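PDB 3D4O: dipicolinate synthase subunit A from Bacillus halodurans, which probably serves, with a partner subunit, as a nicotinamide-dependent oxidoreductase in the synthesis of dipicolinate, the compound stored in bacterial spores. Local coordinates for residues Gly5-Ile11 and Thr58-Leu64; Glu19-Lys23 and Gly278-Asp283. All coordinates share one frame. Numbering follows the deposited sequence.

Contact 1 (Gly5-Ile11 and Thr58-Leu64). With EDO (1,2-ethanediol), chain M.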
# COMPACT_ATOMS: atom_id res chain seq x y z
N GLY C 5 -14.57 23.11 33.40
CA GLY C 5 -15.85 22.83 34.05
C GLY C 5 -16.71 21.87 33.27
O GLY C 5 -17.82 21.51 33.70
N LYS C 6 -16.21 21.46 32.12
CA LYS C 6 -16.92 20.50 31.28
C LYS C 6 -16.42 19.11 31.54
O LYS C 6 -15.25 18.91 31.82
CB LYS C 6 -16.88 20.90 29.80
CG LYS C 6 -17.73 22.15 29.60
CD LYS C 6 -18.20 22.38 28.17
CE LYS C 6 -19.42 23.33 28.18
NZ LYS C 6 -20.15 23.42 26.87
N HIS C 7 -17.34 18.16 31.57
CA HIS C 7 -17.02 16.77 31.83
C HIS C 7 -17.46 15.92 30.68
O HIS C 7 -18.64 15.86 30.35
CB HIS C 7 -17.65 16.31 33.14
CG HIS C 7 -17.55 14.83 33.38
ND1 HIS C 7 -16.51 14.06 32.91
CD2 HIS C 7 -18.33 14.00 34.12
CE1 HIS C 7 -16.68 12.81 33.30
NE2 HIS C 7 -17.77 12.75 34.04
N VAL C 8 -16.48 15.27 30.05
CA VAL C 8 -16.75 14.38 28.92
C VAL C 8 -16.28 12.95 29.19
O VAL C 8 -15.28 12.70 29.86
CB VAL C 8 -16.15 14.91 27.56
CG1 VAL C 8 -16.27 16.43 27.44
CG2 VAL C 8 -14.70 14.51 27.39
N VAL C 9 -17.06 12.02 28.67
CA VAL C 9 -16.70 10.62 28.73
C VAL C 9 -16.34 10.22 27.31
O VAL C 9 -17.08 10.47 26.36
CB VAL C 9 -17.81 9.70 29.33
CG1 VAL C 9 -19.07 9.74 28.51
CG2 VAL C 9 -17.30 8.26 29.44
N ILE C 10 -15.15 9.65 27.22
CA ILE C 10 -14.57 9.14 26.01
C ILE C 10 -14.56 7.64 26.14
O ILE C 10 -13.88 7.09 27.00
CB ILE C 10 -13.14 9.69 25.79
CG1 ILE C 10 -13.14 11.22 25.68
CG2 ILE C 10 -12.51 9.11 24.52
CD1 ILE C 10 -11.80 11.83 25.19
N ILE C 11 -15.31 7.00 25.26
CA ILE C 11 -15.53 5.56 25.30
C ILE C 11 -15.03 4.93 24.04
O ILE C 11 -15.55 5.17 22.95
CB ILE C 11 -17.03 5.26 25.46
CG1 ILE C 11 -17.59 6.04 26.65
CG2 ILE C 11 -17.27 3.76 25.67
CD1 ILE C 11 -19.08 5.82 26.89
N THR C 58 -23.25 13.78 35.60
CA THR C 58 -22.35 14.97 35.60
C THR C 58 -21.63 15.17 34.26
O THR C 58 -20.84 16.10 34.07
CB THR C 58 -21.32 14.92 36.74
OG1 THR C 58 -20.49 13.76 36.61
CG2 THR C 58 -22.03 14.88 38.09
N VAL C 59 -21.96 14.29 33.33
CA VAL C 59 -21.36 14.24 32.00
C VAL C 59 -22.03 15.16 30.99
O VAL C 59 -23.22 15.03 30.70
CB VAL C 59 -21.45 12.80 31.48
CG1 VAL C 59 -21.05 12.72 30.04
CG2 VAL C 59 -20.60 11.87 32.40
N ASP C 60 -21.25 16.09 30.45
CA ASP C 60 -21.78 17.06 29.48
C ASP C 60 -21.74 16.47 28.08
O ASP C 60 -22.39 16.98 27.15
CB ASP C 60 -20.98 18.37 29.47
CG ASP C 60 -20.87 19.03 30.84
OD1 ASP C 60 -21.69 19.91 31.17
OD2 ASP C 60 -19.93 18.69 31.59
N ALA C 61 -20.95 15.42 27.92
CA ALA C 61 -20.80 14.83 26.60
C ALA C 61 -20.16 13.46 26.56
O ALA C 61 -19.23 13.14 27.29
CB ALA C 61 -20.03 15.77 25.68
N ILE C 62 -20.70 12.67 25.63
CA ILE C 62 -20.25 11.32 25.39
C ILE C 62 -19.63 11.23 24.01
O ILE C 62 -20.29 11.49 23.02
CB ILE C 62 -21.41 10.33 25.51
CG1 ILE C 62 -22.02 10.46 26.92
CG2 ILE C 62 -20.94 8.90 25.18
CD1 ILE C 62 -23.10 9.45 27.21
N LEU C 63 -18.36 10.84 23.97
CA LEU C 63 -17.62 10.71 22.73
C LEU C 63 -17.38 9.27 22.40
O LEU C 63 -16.64 8.55 23.09
CB LEU C 63 -16.27 11.47 22.78
CG LEU C 63 -16.20 12.99 22.55
CD1 LEU C 63 -17.30 13.77 23.23
CD2 LEU C 63 -14.83 13.54 22.99
N LEU C 64 -18.03 8.87 21.33
CA LEU C 64 -17.90 7.52 20.81
C LEU C 64 -16.94 7.50 19.64
O LEU C 64 -16.65 8.54 19.04
CB LEU C 64 -19.26 6.99 20.36
CG LEU C 64 -20.38 6.93 21.39
CD1 LEU C 64 -21.61 6.31 20.81
CD2 LEU C 64 -19.89 6.15 22.61
C1 EDO M . -15.11 11.24 17.21
O1 EDO M . -15.25 9.81 17.17
C2 EDO M . -16.22 11.90 18.04
O2 EDO M . -16.31 11.23 19.31
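The imidazole of His7 lies across the turn that leads into strand 61-63, its CD2 3.3 Å from Thr58 O, near the ring plane, and its NE2 3.4 Å from Val59 CG2. This side of the buried ring packs on exposed Thr58 and buried Val59, while ND1 makes a weak hydrogen bond with Lys30 O of the neighbouring strand; a part-apolar, part-polar ring suits the place. Asp60 then bridges the two segments: its OD2 accepts a hydrogen bond from His7 N (2.6 Å), taking the part a strand carbonyl would play, while its own N donates to His7 O (2.6 Å). His7 O also receives a weak hydrogen bond from Ala61 N (3.4 Å). Beyond this irregular start the pairing is regular and parallel, with Val9 N to Ala61 O (2.8 Å), Leu63 N to Val9 O (2.7 Å) and Ile11 N to Leu63 O (3.0 Å). Val8, Ile10, Ala61 and Leu63 share one face of the sheet, covered by helices 15-26 and 274-289; small Ala61 packs against Leu289, and Leu63 reaches Ile20 and Leu285. On the other face Val9 and Ile62 meet tightly, CG1 to CG1 at 3.4 Å, beta-branched residues that suit extended backbone and fill a buried layer. Past the strand end, Leu64 O takes hydrogen bonds from both hydroxyls of a 1,2-ethanediol, O1 and O2 each at 2.7 Å, probably a crystallisation additive. Strands 7-11 and 61-63 are the first and fourth in a parallel sheet of order 3-2-1-4-5-6, so their pairing marks the central switch point of a Rossmann-type fold.

Contact 2 (Glu19-Lys23 and Gly278-Asp283)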
# COMPACT_ATOMS: atom_id res chain seq x y z
N GLU C 19 -5.42 11.61 19.95
CA GLU C 19 -5.24 13.04 19.60
C GLU C 19 -6.33 13.86 20.26
O GLU C 19 -6.13 14.99 20.70
CB GLU C 19 -5.31 13.26 18.08
CG GLU C 19 -4.22 12.59 17.31
CD GLU C 19 -2.84 12.95 17.79
OE1 GLU C 19 -2.61 14.13 18.18
OE2 GLU C 19 -2.00 12.04 17.74
N ILE C 20 -7.49 13.25 20.33
CA ILE C 20 -8.67 13.88 20.94
C ILE C 20 -8.44 13.96 22.45
O ILE C 20 -8.64 15.00 23.05
CB ILE C 20 -9.99 13.10 20.64
CG1 ILE C 20 -10.22 13.00 19.12
CG2 ILE C 20 -11.20 13.79 21.33
CD1 ILE C 20 -11.40 12.12 18.72
N ILE C 21 -7.97 12.86 23.03
CA ILE C 21 -7.75 12.82 24.49
C ILE C 21 -6.75 13.91 24.89
O ILE C 21 -6.93 14.63 25.88
CB ILE C 21 -7.22 11.45 24.98
CG1 ILE C 21 -8.26 10.34 24.77
CG2 ILE C 21 -6.90 11.50 26.48
CD1 ILE C 21 -7.68 8.94 24.97
N ARG C 22 -5.72 14.04 24.07
CA ARG C 22 -4.64 14.98 24.35
C ARG C 22 -5.08 16.43 24.31
O ARG C 22 -4.78 17.22 25.21
CB ARG C 22 -3.46 14.79 23.38
N LYS C 23 -5.82 16.78 23.27
CA LYS C 23 -6.24 18.15 23.08
C LYS C 23 -7.22 18.57 24.15
O LYS C 23 -7.10 19.64 24.74
CB LYS C 23 -6.82 18.39 21.68
CG LYS C 23 -6.95 19.90 21.42
CD LYS C 23 -7.01 20.25 19.94
CE LYS C 23 -6.82 21.78 19.78
NZ LYS C 23 -7.04 22.31 18.39
N GLY C 278 -7.08 12.19 13.75
CA GLY C 278 -7.48 12.50 15.10
C GLY C 278 -7.46 13.99 15.42
O GLY C 278 -8.29 14.49 16.18
N ARG C 279 -6.48 14.68 14.87
CA ARG C 279 -6.30 16.12 15.14
C ARG C 279 -7.42 16.88 14.48
O ARG C 279 -7.91 17.88 15.01
CB ARG C 279 -4.93 16.64 14.66
CG ARG C 279 -3.84 16.22 15.62
CD ARG C 279 -2.46 16.76 15.25
NE ARG C 279 -1.51 16.47 16.31
CZ ARG C 279 -0.21 16.74 16.24
NH1 ARG C 279 0.30 17.28 15.15
NH2 ARG C 279 0.59 16.44 17.26
N ILE C 280 -7.87 16.37 13.36
CA ILE C 280 -8.99 17.00 12.69
C ILE C 280 -10.23 16.92 13.58
O ILE C 280 -10.92 17.90 13.77
CB ILE C 280 -9.25 16.41 11.33
CG1 ILE C 280 -8.19 16.96 10.35
CG2 ILE C 280 -10.66 16.78 10.87
CD1 ILE C 280 -8.25 16.27 9.01
N LEU C 281 -10.44 15.75 14.17
CA LEU C 281 -11.61 15.54 15.04
C LEU C 281 -11.51 16.34 16.30
O LEU C 281 -12.50 16.93 16.78
CB LEU C 281 -11.76 14.07 15.41
CG LEU C 281 -11.99 13.17 14.19
CD1 LEU C 281 -12.01 11.72 14.64
CD2 LEU C 281 -13.31 13.60 13.48
N ALA C 282 -10.29 16.37 16.83
CA ALA C 282 -10.01 17.06 18.10
C ALA C 282 -10.34 18.52 17.95
O ALA C 282 -10.99 19.12 18.78
CB ALA C 282 -8.53 16.88 18.54
N ASP C 283 -9.87 19.08 16.85
CA ASP C 283 -10.09 20.50 16.55
C ASP C 283 -11.58 20.85 16.50
O ASP C 283 -12.00 21.88 17.03
CB ASP C 283 -9.49 20.88 15.21
CG ASP C 283 -7.98 21.01 15.25
OD1 ASP C 283 -7.42 21.20 16.34
OD2 ASP C 283 -7.37 20.94 14.16
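Glu19 gives up the most surface here, lying with its CB 3.5 Å from Gly278 C and its carboxylate reaching on to Arg279, where OE1 forms a salt bridge with NE at 3.2 Å. The long acidic side chain suits this place because its methylene part covers the neighbouring backbone while its charge stays at the solvent border. Gly278 makes the approach possible: a CB there would fall only 2.8 Å from Glu19 CG. One turn on, Ala282 is the second small residue, its CB 3.8 Å from Ile20 CA and 3.7 Å from Glu19 O. Glycine and alanine four residues apart thus form a GxxxG-like small-xxx-small surface, and the two helix segments pack with axes 8.3 Å apart at a crossing angle of -42°. Helix 15-26 is the first helix of the N-terminal Rossmann-like domain, and helix 274-289, from the far end of the chain, returns to pack against it. Ile20, buried and set sideways to the other helix, brings CD1 to 3.9 Å from Leu281 CB and CG1 to 4.3 Å from Ala282 CB, and it also touches Leu285; a branched, wholly apolar chain fits such a buried position. Toward solvent, the extended Lys23 chain, its CB 3.9 Å from Ala282 CB, passes Ala282, and its NZ makes a very short salt bridge of 2.4 Å with Asp283 OD1.

Overall arrangement
Contact 1 is a pair of central strands, and contact 2 belongs to the helical layer covering one face of them; the centres of the two contacts lie about 14 Å apart. They meet directly through apolar side chains, Ile10 CD1 against Ile21 CG1 at 3.9 Å and Leu63 CD2 against Ile20 CG2 at 4.0 Å. Strand 7-11 runs on into helix 15-26, so one strand-helix unit supplies half of each contact, while 58-64 and 278-283 come from later in the chain. The 1,2-ethanediol held by Leu64 also lies about 4 Å from the side chain of Leu281, at their nearest atoms, placing it where the two contacts converge near the strand ends.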